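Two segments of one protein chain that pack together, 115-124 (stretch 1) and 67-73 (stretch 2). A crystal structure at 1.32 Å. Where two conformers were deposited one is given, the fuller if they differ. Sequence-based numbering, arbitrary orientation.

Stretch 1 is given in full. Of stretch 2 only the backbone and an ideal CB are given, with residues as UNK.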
# COMPACT_ATOMS: atom_id res chain seq x y z
N ALA A 115 9.92 1.55 -8.76
CA ALA A 115 8.96 2.41 -8.08
C ALA A 115 7.67 2.48 -8.87
O ALA A 115 7.68 2.55 -10.10
CB ALA A 115 9.53 3.78 -7.96
N LEU A 116 6.55 2.54 -8.16
CA LEU A 116 5.25 2.85 -8.75
C LEU A 116 4.78 4.20 -8.26
O LEU A 116 4.72 4.44 -7.05
CB LEU A 116 4.20 1.80 -8.37
CG LEU A 116 4.53 0.38 -8.83
CD1 LEU A 116 3.44 -0.56 -8.42
CD2 LEU A 116 4.65 0.32 -10.30
N PRO A 117 4.43 5.09 -9.18
CA PRO A 117 3.92 6.41 -8.83
C PRO A 117 2.47 6.35 -8.45
O PRO A 117 1.75 5.40 -8.72
CB PRO A 117 4.09 7.18 -10.13
CG PRO A 117 3.86 6.16 -11.17
CD PRO A 117 4.49 4.90 -10.64
N GLN A 118 2.01 7.40 -7.80
CA GLN A 118 0.62 7.51 -7.41
C GLN A 118 -0.32 7.71 -8.60
O GLN A 118 -1.40 7.17 -8.61
CB GLN A 118 0.45 8.64 -6.42
CG GLN A 118 -0.88 8.66 -5.73
CD GLN A 118 -1.06 9.86 -4.82
OE1 GLN A 118 -1.35 9.71 -3.61
NE2 GLN A 118 -0.91 11.02 -5.36
N PHE A 119 0.10 8.54 -9.54
CA PHE A 119 -0.64 8.82 -10.75
C PHE A 119 0.28 8.59 -11.93
O PHE A 119 1.46 8.93 -11.87
CB PHE A 119 -1.11 10.27 -10.81
CG PHE A 119 -2.32 10.56 -10.00
CD1 PHE A 119 -2.20 10.75 -8.64
CD2 PHE A 119 -3.55 10.69 -10.59
CE1 PHE A 119 -3.30 11.04 -7.88
CE2 PHE A 119 -4.66 11.00 -9.82
CZ PHE A 119 -4.53 11.16 -8.48
N TYR A 120 -0.29 8.10 -13.02
CA TYR A 120 0.47 7.86 -14.23
C TYR A 120 -0.46 8.01 -15.42
O TYR A 120 -1.55 7.47 -15.37
CB TYR A 120 1.05 6.46 -14.22
CG TYR A 120 2.01 6.28 -15.36
CD1 TYR A 120 3.29 6.80 -15.29
CD2 TYR A 120 1.62 5.63 -16.52
CE1 TYR A 120 4.18 6.68 -16.35
CE2 TYR A 120 2.52 5.49 -17.59
CZ TYR A 120 3.78 6.02 -17.48
OH TYR A 120 4.67 5.88 -18.53
N PRO A 121 -0.06 8.66 -16.53
CA PRO A 121 1.18 9.41 -16.70
C PRO A 121 1.42 10.39 -15.57
O PRO A 121 0.49 10.88 -14.93
CB PRO A 121 0.97 10.12 -18.04
CG PRO A 121 0.13 9.13 -18.77
CD PRO A 121 -0.86 8.64 -17.76
N LEU A 122 2.69 10.67 -15.36
CA LEU A 122 3.11 11.50 -14.25
C LEU A 122 2.50 12.87 -14.32
O LEU A 122 2.46 13.51 -15.37
CB LEU A 122 4.62 11.61 -14.22
CG LEU A 122 5.35 10.29 -14.05
CD1 LEU A 122 6.85 10.52 -14.00
CD2 LEU A 122 4.86 9.53 -12.80
N LYS A 123 2.00 13.32 -13.18
CA LYS A 123 1.37 14.62 -13.06
C LYS A 123 2.27 15.67 -12.44
O LYS A 123 1.93 16.86 -12.46
CB LYS A 123 0.11 14.47 -12.23
CG LYS A 123 -1.04 13.85 -12.99
CD LYS A 123 -2.06 14.94 -13.37
CE LYS A 123 -2.87 14.61 -14.60
NZ LYS A 123 -2.31 15.16 -15.85
N GLY A 124 3.42 15.26 -11.93
CA GLY A 124 4.33 16.17 -11.27
C GLY A 124 4.01 16.25 -9.79
O GLY A 124 2.94 15.88 -9.32
N UNK A 67 -7.56 10.57 -18.80
CA UNK A 67 -6.82 11.14 -17.69
C UNK A 67 -5.83 10.11 -17.17
O UNK A 67 -5.85 8.94 -17.53
CB UNK A 67 -7.76 11.60 -16.58
N UNK A 68 -4.93 10.58 -16.33
CA UNK A 68 -4.03 9.68 -15.65
C UNK A 68 -4.82 8.71 -14.78
O UNK A 68 -5.86 9.05 -14.22
CB UNK A 68 -3.02 10.46 -14.81
N UNK A 69 -4.34 7.48 -14.74
CA UNK A 69 -4.81 6.52 -13.77
C UNK A 69 -4.12 6.75 -12.44
O UNK A 69 -3.12 7.43 -12.37
CB UNK A 69 -4.58 5.09 -14.26
N UNK A 70 -4.69 6.18 -11.41
CA UNK A 70 -4.13 6.30 -10.09
C UNK A 70 -4.26 5.04 -9.30
O UNK A 70 -5.15 4.23 -9.53
CB UNK A 70 -4.79 7.45 -9.33
N UNK A 71 -3.34 4.87 -8.36
CA UNK A 71 -3.43 3.81 -7.35
C UNK A 71 -3.72 4.39 -5.97
O UNK A 71 -3.62 3.69 -4.96
CB UNK A 71 -2.14 3.00 -7.31
N UNK A 72 -4.12 5.64 -5.91
CA UNK A 72 -4.55 6.22 -4.66
C UNK A 72 -5.95 5.76 -4.30
O UNK A 72 -6.77 5.48 -5.17
CB UNK A 72 -4.49 7.75 -4.73
N UNK A 73 -6.22 5.68 -3.00
CA UNK A 73 -7.56 5.32 -2.52
C UNK A 73 -8.09 4.04 -3.16
O UNK A 73 -9.28 3.95 -3.50
CB UNK A 73 -8.54 6.47 -2.79

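Position 67 opens the stretch. Its CA-to-CB bond runs sideways, and no atom of stretch 1 lies within 5.5 Å of the ideal CB. Stretch 1 sets little demand here, and many side chains would do. The residue is Glu67; it makes no close contact.

Position 68 points toward stretch 1. The ideal CB is 3.4 Å from Tyr120 O and 3.5 Å from Pro121 O. Space is short and a free carbonyl is near, so a small donor suits: serine, perhaps threonine or cysteine. The residue is Ser68. Its OG, with chi1 in the m well, donates to Pro121 O at 2.7 Å. A water donates to Ser68 OG (2.7 Å) and accepts a weak bond from Lys123 NZ (3.4 Å). Ser68 CB also sits at the edge of the Phe119 ring.

Position 69 pairs with Tyr120 in an antiparallel, hydrogen-bonded bridge. Its backbone N donates to Tyr120 O at 2.9 Å, and its O accepts from Tyr120 N at 3.0 Å. The same O lies 3.3 Å from Phe119 CA, a CA-H...O contact. An ideal CB would be on the Tyr120 face, 4.0 Å from Tyr120 O. The phi/psi of -81/164 is open to most residues, so a small side chain seems possible. The residue is Gly69, and the backbone does all the work.

Position 70 pairs with Phe119 in a non-hydrogen-bonded bridge, and its CB shares the face of Phe119. The ideal CB is 3.6 Å from Phe119 CE2 and 3.5 Å from Gln118 O. Valine or isoleucine could cover the ring; serine or threonine could also reach the carbonyl. The residue is Thr70. Its CB lies over the ring face, 3.6 Å from the Phe119 centroid, in a CH-pi contact. Its OG1 donates to Gln118 O at 2.8 Å and accepts from the backbone N of position 72 at 3.0 Å.

Position 71 donates its backbone N to Gln118 O at 3.0 Å, so that carbonyl takes two hydrogen bonds. CA-to-CB runs sideways, with Leu116 and Pro117 further along. A long aliphatic chain could reach them. The residue is Ile71; its CD1 comes 3.4 Å from Pro117 O and 4.4 Å from Leu116 CB.

Position 72 points toward stretch 1, with the ideal CB 3.9 Å from Gln118 CG. A polar side chain suits the nearby amide. The residue is Asp72. A water lies 2.6 Å from Asp72 OD1 and 2.9 Å from Gln118 OE1, between the two.

Position 73 is out of reach, and stretch 1 does not constrain it. The residue is Asn73.

Stretch 2, residues 67-73: ESGTIDN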
# COMPACT_ATOMS: atom_id res chain seq x y z
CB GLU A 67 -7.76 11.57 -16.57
CG GLU A 67 -8.67 12.75 -16.95
CD GLU A 67 -7.95 14.06 -17.31
OE1 GLU A 67 -6.73 14.24 -17.05
OE2 GLU A 67 -8.61 14.98 -17.86
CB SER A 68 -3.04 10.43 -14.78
OG SER A 68 -2.16 11.16 -15.58
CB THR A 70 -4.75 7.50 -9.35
OG1 THR A 70 -4.08 7.70 -8.10
CG2 THR A 70 -6.19 7.29 -9.00
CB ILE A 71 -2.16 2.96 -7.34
CG1 ILE A 71 -0.92 3.79 -7.12
CG2 ILE A 71 -2.04 2.20 -8.65
CD1 ILE A 71 0.31 2.97 -6.77
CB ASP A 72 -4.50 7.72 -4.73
CG ASP A 72 -4.67 8.37 -3.37
OD1 ASP A 72 -4.31 7.76 -2.33
OD2 ASP A 72 -5.18 9.48 -3.31
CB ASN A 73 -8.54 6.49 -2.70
CG ASN A 73 -9.75 6.38 -1.77
OD1 ASN A 73 -9.71 5.69 -0.75
ND2 ASN A 73 -10.84 7.07 -2.14
O HOH W 1 -2.35 12.42 -17.94
O HOH W 2 -1.83 7.12 -2.46
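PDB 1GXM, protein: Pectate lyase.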